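Local coordinates for motility protein B (Helicobacter pylori, PDB 3S02) that probably forms, with MotA, the stator required for flagellar rotation, and might fasten the torque-generating machinery to the cell wall through this periplasmic OmpA-like domain, at residues Asn56-Thr61 and Ser102-Thr107; Ser13-Pro18 and Ile127-Asp132; Asn108-Asn113 and Met120-Val125. One frame throughout, in Å; residues are numbered along the deposited sequence.

Interaction 1 of 3, residues Asn56-Thr61 and Ser102-Thr107; sequences NVRGFT and SSYGST
Tyr104 lies against Phe60 in an offset stack, the ring centroids 4.4 Å apart and the planes inclined by 17°. Its contacts can be followed outward. CB touches Phe60 CD1; Tyr104 CG then comes within 3.4 Å of Phe60 CE1, which sits above the tyrosine face toward its rim. CD2 and CE2 run past Phe60 CZ, and Tyr104 CE2 also meets Arg58 CB at 3.8 Å. Tyr104 OH ends over the face of the Arg58 guanidinium, 3.3 Å from Arg58 NH1 but too poorly angled for a hydrogen bond. Arg124 stacks its cation on the opposite face of Phe60, so the phenyl ring is sandwiched.

Beneath the rings, strands 54-60 and 99-103, joined through helix 74-91 as a beta-alpha-beta unit, form a parallel ladder. Ser102 N donates to Val57 O (2.8 Å) and Ser102 O accepts from Gly59 N (2.9 Å). Tyr104 N continues the series to Gly59 O with an almost straight 171° bond. A type II' turn from Tyr104 to Thr107 then presents Gly105 O to Thr61 N at 2.9 Å, while a water bridges Thr61 O and Ser106 O. Ser102 and Ser103 carry the sheet into the second subunit through an antiparallel ladder, where Ser102 OG bonds its own counterpart. Backbone bonds thus set the strand register, whereas dispersion between rings and, probably, a polarising cation hold the aromatic layer above it.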
# COMPACT_ATOMS: atom_id res chain seq x y z
N ASN B 56 -0.21 -6.35 4.04
CA ASN B 56 0.25 -5.59 2.86
C ASN B 56 1.67 -5.95 2.52
O ASN B 56 2.56 -5.79 3.36
CB ASN B 56 0.21 -4.08 3.13
CG ASN B 56 0.48 -3.26 1.88
OD1 ASN B 56 -0.34 -3.20 0.98
ND2 ASN B 56 1.63 -2.63 1.83
N VAL B 57 1.89 -6.42 1.29
CA VAL B 57 3.23 -6.74 0.79
C VAL B 57 3.75 -5.54 0.04
O VAL B 57 3.11 -5.07 -0.90
CB VAL B 57 3.21 -7.92 -0.21
CG1 VAL B 57 4.62 -8.38 -0.54
CG2 VAL B 57 2.37 -9.07 0.33
N ARG B 58 4.92 -5.04 0.39
CA ARG B 58 5.39 -3.75 -0.21
C ARG B 58 6.76 -3.93 -0.79
O ARG B 58 7.59 -4.63 -0.21
CB ARG B 58 5.37 -2.63 0.84
CG ARG B 58 5.76 -3.20 2.17
CD ARG B 58 5.37 -2.42 3.37
NE ARG B 58 4.01 -1.90 3.39
CZ ARG B 58 3.69 -0.89 4.19
NH1 ARG B 58 4.62 -0.35 4.98
NH2 ARG B 58 2.46 -0.41 4.18
N GLY B 59 6.99 -3.33 -1.95
CA GLY B 59 8.27 -3.48 -2.64
C GLY B 59 9.09 -2.19 -2.69
O GLY B 59 8.51 -1.09 -2.86
N PHE B 60 10.41 -2.31 -2.50
CA PHE B 60 11.33 -1.18 -2.56
C PHE B 60 12.51 -1.60 -3.41
O PHE B 60 12.89 -2.78 -3.37
CB PHE B 60 11.90 -0.78 -1.18
CG PHE B 60 10.89 -0.58 -0.11
CD1 PHE B 60 10.60 0.71 0.34
CD2 PHE B 60 10.26 -1.68 0.52
CE1 PHE B 60 9.67 0.91 1.38
CE2 PHE B 60 9.31 -1.48 1.56
CZ PHE B 60 9.01 -0.18 1.99
N THR B 61 13.14 -0.64 -4.09
CA THR B 61 14.29 -0.90 -4.92
C THR B 61 15.36 0.18 -4.69
O THR B 61 15.05 1.29 -4.22
CB THR B 61 13.94 -0.84 -6.43
OG1 THR B 61 13.65 0.52 -6.76
CG2 THR B 61 12.73 -1.70 -6.76
N SER B 102 1.90 -3.05 -2.43
CA SER B 102 2.30 -1.65 -2.54
C SER B 102 3.65 -1.50 -3.19
O SER B 102 4.47 -2.41 -3.13
CB SER B 102 2.39 -1.01 -1.16
OG SER B 102 1.18 -1.12 -0.47
N SER B 103 3.90 -0.31 -3.73
CA SER B 103 5.19 -0.00 -4.32
C SER B 103 5.68 1.34 -3.86
O SER B 103 4.92 2.31 -3.84
CB SER B 103 5.08 -0.00 -5.85
OG SER B 103 6.24 0.54 -6.43
N TYR B 104 6.96 1.39 -3.46
CA TYR B 104 7.63 2.68 -3.14
C TYR B 104 8.64 3.05 -4.19
O TYR B 104 9.28 4.08 -4.08
CB TYR B 104 8.36 2.66 -1.80
CG TYR B 104 7.43 2.47 -0.62
CD1 TYR B 104 7.22 3.51 0.29
CD2 TYR B 104 6.76 1.25 -0.42
CE1 TYR B 104 6.37 3.35 1.37
CE2 TYR B 104 5.88 1.10 0.66
CZ TYR B 104 5.71 2.15 1.54
OH TYR B 104 4.87 1.97 2.59
N GLY B 105 8.77 2.20 -5.20
CA GLY B 105 9.85 2.31 -6.15
C GLY B 105 11.17 2.49 -5.43
O GLY B 105 11.54 1.69 -4.56
N SER B 106 11.86 3.56 -5.79
CA SER B 106 13.20 3.83 -5.32
C SER B 106 13.19 4.90 -4.26
O SER B 106 14.25 5.35 -3.81
CB SER B 106 14.10 4.27 -6.48
OG SER B 106 13.76 5.57 -6.94
N THR B 107 11.98 5.33 -3.89
CA THR B 107 11.79 6.35 -2.87
C THR B 107 11.95 5.67 -1.54
O THR B 107 11.92 4.44 -1.46
CB THR B 107 10.40 6.98 -2.93
OG1 THR B 107 9.46 6.06 -2.37
CG2 THR B 107 10.00 7.34 -4.38
O HOH W 1 16.39 3.51 -3.31
O HOH W 2 13.82 2.08 -1.27

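Interaction 2 of 3, residues Ser13-Pro18 and Ile127-Asp132; sequences SILKLP and IFFSTD
In the central sheet of the OmpA-like domain, strand 12-16 pairs with strand 124-130 as an antiparallel ladder in which Ser13 faces Phe129 and Leu15 faces Ile127 as hydrogen-bonded pairs, with Ile14 opposite Phe128 as the non-hydrogen-bonded pair between them. The axes of 13-16 and 127-130 come within 4.7 Å, their directions at 161°. Each hydrogen-bonded pair is closed by two bonds, the shorter in each case being Phe129 N to Ser13 O and Leu15 N to Ile127 O, both 2.7 Å.

Side chains alternate between the faces. On one, the Phe129 ring receives its neighbours at the edge: Leu15 CB lies 3.9 Å from CE2, and the carbonyl oxygen Ser13 O is 3.6 Å from CD2, near the ring plane. Phe129 holds CG anti to its carbonyl carbon (chi1 -61°), which turns that edge toward Ser13 and Leu15. Further along, Leu17 CD2 reaches Ile127 CD1 at 4.0 Å. Helix 36-46 packs on this side, Ile42 meeting Leu15 and Leu17 while Ile46 meets Phe129.

On the other face Ile14 CG1 comes to the edge of the Phe128 ring, 3.9 Å from CD1. Here the surroundings are more polar, with Arg58 against Phe128 and Glu126 beside Ile14. The chemistry is therefore divided: paired amides and carbonyls satisfy one another and fix the register, Leu15, Leu17, Ile127 and Phe129 give the helix-facing side an apolar surface on which Ile42 and Ile46 pack, and the in-plane approach of Ser13 O probably sets a carbonyl dipole against the weakly positive hydrogen rim of Phe129.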
# COMPACT_ATOMS: atom_id res chain seq x y z
N SER B 13 3.24 -4.11 12.47
CA SER B 13 4.45 -4.95 12.46
C SER B 13 4.93 -5.06 11.03
O SER B 13 4.11 -5.12 10.06
CB SER B 13 4.15 -6.34 12.99
OG SER B 13 3.85 -6.32 14.38
N ILE B 14 6.25 -5.05 10.91
CA ILE B 14 6.94 -5.14 9.64
C ILE B 14 7.81 -6.39 9.57
O ILE B 14 8.81 -6.50 10.29
CB ILE B 14 7.84 -3.92 9.42
CG1 ILE B 14 6.98 -2.65 9.46
CG2 ILE B 14 8.60 -4.06 8.05
CD1 ILE B 14 7.79 -1.34 9.55
N LEU B 15 7.43 -7.32 8.71
CA LEU B 15 8.26 -8.48 8.44
C LEU B 15 9.10 -8.23 7.20
O LEU B 15 8.57 -8.02 6.10
CB LEU B 15 7.37 -9.69 8.26
CG LEU B 15 8.01 -11.05 8.13
CD1 LEU B 15 8.86 -11.40 9.37
CD2 LEU B 15 6.92 -12.09 7.94
N LYS B 16 10.42 -8.22 7.38
CA LYS B 16 11.38 -8.02 6.28
C LYS B 16 11.82 -9.36 5.62
O LYS B 16 12.47 -10.18 6.28
CB LYS B 16 12.61 -7.25 6.78
CG LYS B 16 12.35 -6.07 7.76
CD LYS B 16 13.54 -5.14 7.76
CE LYS B 16 14.08 -4.85 9.16
NZ LYS B 16 13.57 -3.55 9.83
N LEU B 17 11.48 -9.57 4.33
CA LEU B 17 11.82 -10.81 3.62
C LEU B 17 13.23 -10.81 3.04
O LEU B 17 13.79 -9.74 2.72
CB LEU B 17 10.80 -11.14 2.51
CG LEU B 17 9.28 -11.13 2.78
CD1 LEU B 17 8.49 -11.73 1.63
CD2 LEU B 17 8.91 -11.83 4.05
N PRO B 18 13.85 -12.00 2.90
CA PRO B 18 15.17 -12.05 2.25
C PRO B 18 15.02 -11.90 0.73
O PRO B 18 15.23 -12.85 -0.04
CB PRO B 18 15.68 -13.44 2.65
CG PRO B 18 14.41 -14.27 2.87
CD PRO B 18 13.50 -13.28 3.55
N ILE B 127 6.39 -7.21 4.56
CA ILE B 127 4.99 -7.42 4.81
C ILE B 127 4.65 -6.63 6.06
O ILE B 127 5.26 -6.80 7.13
CB ILE B 127 4.67 -8.90 4.98
CG1 ILE B 127 5.22 -9.70 3.79
CG2 ILE B 127 3.17 -9.08 5.06
CD1 ILE B 127 5.00 -11.17 3.94
N PHE B 128 3.67 -5.76 5.91
CA PHE B 128 3.20 -4.94 6.99
C PHE B 128 1.87 -5.48 7.48
O PHE B 128 0.97 -5.74 6.67
CB PHE B 128 3.06 -3.53 6.47
CG PHE B 128 2.51 -2.57 7.46
CD1 PHE B 128 3.25 -2.22 8.60
CD2 PHE B 128 1.29 -1.94 7.22
CE1 PHE B 128 2.75 -1.32 9.51
CE2 PHE B 128 0.80 -1.01 8.15
CZ PHE B 128 1.54 -0.71 9.30
N PHE B 129 1.76 -5.63 8.79
CA PHE B 129 0.54 -6.13 9.43
C PHE B 129 -0.15 -5.04 10.28
O PHE B 129 0.47 -4.45 11.16
CB PHE B 129 0.90 -7.30 10.34
CG PHE B 129 1.53 -8.48 9.63
CD1 PHE B 129 0.77 -9.62 9.34
CD2 PHE B 129 2.90 -8.48 9.31
CE1 PHE B 129 1.33 -10.72 8.70
CE2 PHE B 129 3.47 -9.58 8.69
CZ PHE B 129 2.69 -10.71 8.38
N SER B 130 -1.43 -4.81 10.07
CA SER B 130 -2.14 -3.77 10.81
C SER B 130 -3.62 -4.10 10.95
O SER B 130 -4.05 -5.18 10.58
CB SER B 130 -1.99 -2.43 10.11
OG SER B 130 -2.60 -2.54 8.83
N THR B 131 -4.38 -3.16 11.50
CA THR B 131 -5.84 -3.28 11.56
C THR B 131 -6.52 -1.94 11.22
O THR B 131 -5.86 -0.91 11.14
CB THR B 131 -6.36 -3.81 12.94
OG1 THR B 131 -6.33 -2.76 13.91
CG2 THR B 131 -5.53 -4.99 13.45
N ASP B 132 -7.83 -1.98 11.01
CA ASP B 132 -8.65 -0.81 10.74
C ASP B 132 -9.46 -0.33 11.95
O ASP B 132 -10.52 0.28 11.78
CB ASP B 132 -9.64 -1.15 9.65
CG ASP B 132 -9.01 -1.13 8.26
OD1 ASP B 132 -7.87 -0.60 8.10
OD2 ASP B 132 -9.67 -1.65 7.33

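Interaction 3 of 3, residues Asn108-Asn113 and Met120-Val125; sequences NPIAPN and MKNNRV
Pro109 and Asn122 bring the two backbones nearest, their CA atoms 5.5 Å apart. The 108-113 segment is an irregular, bent loop that starts from a positive phi at Asn108, whereas 120-125 is the last turn of helix 116-122 followed, after Asn123, by the start of strand 124-130. No backbone hydrogen bond pairs them; the loop instead lays its peptide groups round one side chain projecting from the end of the helix.

That side chain is the buried Asn122. With CG anti to its carbonyl carbon (chi1 -72°), the amide reaches into the bend of the loop and uses both ends. OD1 accepts two consecutive peptide N-H groups: Ile110 N at 2.6 Å, tilted from the carbonyl plane, and Ala111 N at 3.1 Å, in that plane and on a lone pair. ND2 donates to Ala111 O at 2.9 Å, with that oxygen close to the plane of the Asn122 amide, and to Asn113 OD1 at 3.0 Å. The two side-chain amides are turned 64° against each other, and ND2 stands above the Asn113 carbonyl plane. Four bonds therefore grip this amide and fix its rotation, while Pro109 CB packs 3.5 Å from Asn122 OD1.

Arg124 holds the start of the loop more loosely. Ile110 CB sits over the centre of its guanidinium, 4.0 Å above the plane. Asn108 O lies at the guanidinium edge and takes a weak bond from NH1 (3.5 Å), while NE forms a salt bridge with Glu126. Asn122, Arg124, Val125 and Glu126 spell the N-x-R-V-E signature familiar from OmpA-like domains, at the passage from the last helix of the fold's core into its central strand.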
# COMPACT_ATOMS: atom_id res chain seq x y z
N ASN B 108 12.14 6.45 -0.49
CA ASN B 108 12.35 5.88 0.85
C ASN B 108 13.47 4.87 0.97
O ASN B 108 13.25 3.77 1.52
CB ASN B 108 11.06 5.25 1.39
CG ASN B 108 10.20 6.27 2.05
OD1 ASN B 108 10.71 7.31 2.52
ND2 ASN B 108 8.88 6.04 2.08
N PRO B 109 14.67 5.23 0.50
CA PRO B 109 15.78 4.32 0.70
C PRO B 109 16.12 4.22 2.18
O PRO B 109 15.86 5.15 2.94
CB PRO B 109 16.91 4.98 -0.07
CG PRO B 109 16.56 6.42 -0.11
CD PRO B 109 15.08 6.46 -0.18
N ILE B 110 16.69 3.10 2.58
CA ILE B 110 17.01 2.90 3.98
C ILE B 110 18.50 3.21 4.16
O ILE B 110 18.98 3.43 5.28
CB ILE B 110 16.56 1.48 4.42
CG1 ILE B 110 15.62 1.55 5.64
CG2 ILE B 110 17.72 0.48 4.53
CD1 ILE B 110 16.22 2.14 6.96
N ALA B 111 19.21 3.29 3.04
CA ALA B 111 20.62 3.65 3.00
C ALA B 111 20.85 4.53 1.78
O ALA B 111 20.07 4.48 0.81
CB ALA B 111 21.50 2.40 2.93
N PRO B 112 21.89 5.36 1.82
CA PRO B 112 22.21 6.14 0.62
C PRO B 112 22.63 5.22 -0.53
O PRO B 112 23.35 4.26 -0.30
CB PRO B 112 23.38 7.02 1.07
CG PRO B 112 23.99 6.25 2.21
CD PRO B 112 22.84 5.62 2.92
N ASN B 113 22.16 5.50 -1.74
CA ASN B 113 22.48 4.71 -2.92
C ASN B 113 23.86 5.11 -3.46
O ASN B 113 23.97 5.92 -4.40
CB ASN B 113 21.40 4.91 -3.99
CG ASN B 113 20.16 4.10 -3.72
OD1 ASN B 113 20.21 2.87 -3.67
ND2 ASN B 113 19.03 4.78 -3.55
N MET B 120 22.00 -2.61 -2.49
CA MET B 120 21.42 -3.94 -2.25
C MET B 120 20.49 -3.99 -1.01
O MET B 120 19.52 -4.77 -0.99
CB MET B 120 22.57 -4.94 -2.18
CG MET B 120 22.26 -6.41 -2.05
SD MET B 120 23.82 -7.37 -2.20
CE MET B 120 23.70 -8.51 -0.79
N LYS B 121 20.79 -3.17 0.00
CA LYS B 121 19.92 -2.96 1.19
C LYS B 121 18.57 -2.32 0.85
O LYS B 121 17.58 -2.55 1.55
CB LYS B 121 20.59 -2.06 2.22
CG LYS B 121 21.60 -2.71 3.13
CD LYS B 121 22.18 -1.69 4.13
CE LYS B 121 23.37 -2.28 4.88
NZ LYS B 121 23.96 -1.33 5.88
N ASN B 122 18.55 -1.49 -0.20
CA ASN B 122 17.37 -0.77 -0.61
C ASN B 122 16.39 -1.59 -1.44
O ASN B 122 15.22 -1.22 -1.57
CB ASN B 122 17.76 0.49 -1.35
CG ASN B 122 18.35 1.55 -0.43
OD1 ASN B 122 17.88 1.71 0.71
ND2 ASN B 122 19.39 2.26 -0.90
N ASN B 123 16.86 -2.71 -1.98
CA ASN B 123 15.97 -3.66 -2.63
C ASN B 123 15.29 -4.53 -1.58
O ASN B 123 15.93 -5.40 -1.00
CB ASN B 123 16.73 -4.51 -3.64
CG ASN B 123 17.20 -3.71 -4.82
OD1 ASN B 123 16.39 -3.07 -5.48
ND2 ASN B 123 18.50 -3.74 -5.11
N ARG B 124 14.01 -4.30 -1.31
CA ARG B 124 13.35 -5.00 -0.20
C ARG B 124 11.95 -5.41 -0.56
O ARG B 124 11.27 -4.71 -1.34
CB ARG B 124 13.30 -4.13 1.08
CG ARG B 124 14.38 -3.10 1.14
CD ARG B 124 14.59 -2.38 2.42
NE ARG B 124 13.56 -1.42 2.86
CZ ARG B 124 13.36 -0.17 2.43
NH1 ARG B 124 14.04 0.39 1.42
NH2 ARG B 124 12.41 0.54 3.02
N VAL B 125 11.50 -6.51 0.03
CA VAL B 125 10.08 -6.78 0.10
C VAL B 125 9.71 -6.97 1.56
O VAL B 125 10.41 -7.66 2.31
CB VAL B 125 9.65 -7.97 -0.77
CG1 VAL B 125 8.16 -8.16 -0.69
CG2 VAL B 125 10.09 -7.77 -2.24

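Followed from the N terminus, the chain first lays down 13-18, whose partner 127-132 arrives only after almost the whole domain has been built; interaction 2 thus closes the longest loop. Within it, the chain passes through helix 74-91 before 102-107 returns to pair with 56-61 in interaction 1, and then the short excursion through helix 116-122 is closed by interaction 3. These two inner closures follow in series, and none of the three cross. Strand 124-130 unites them: Phe128 N bonds Asn56 O, Arg124 N bonds Phe60 O and Leu17 N bonds Val125 O. Together the contacts join strands 12-16, 124-130, 54-60 and 99-103 in one sheet and fasten the 108-113 loop to its end.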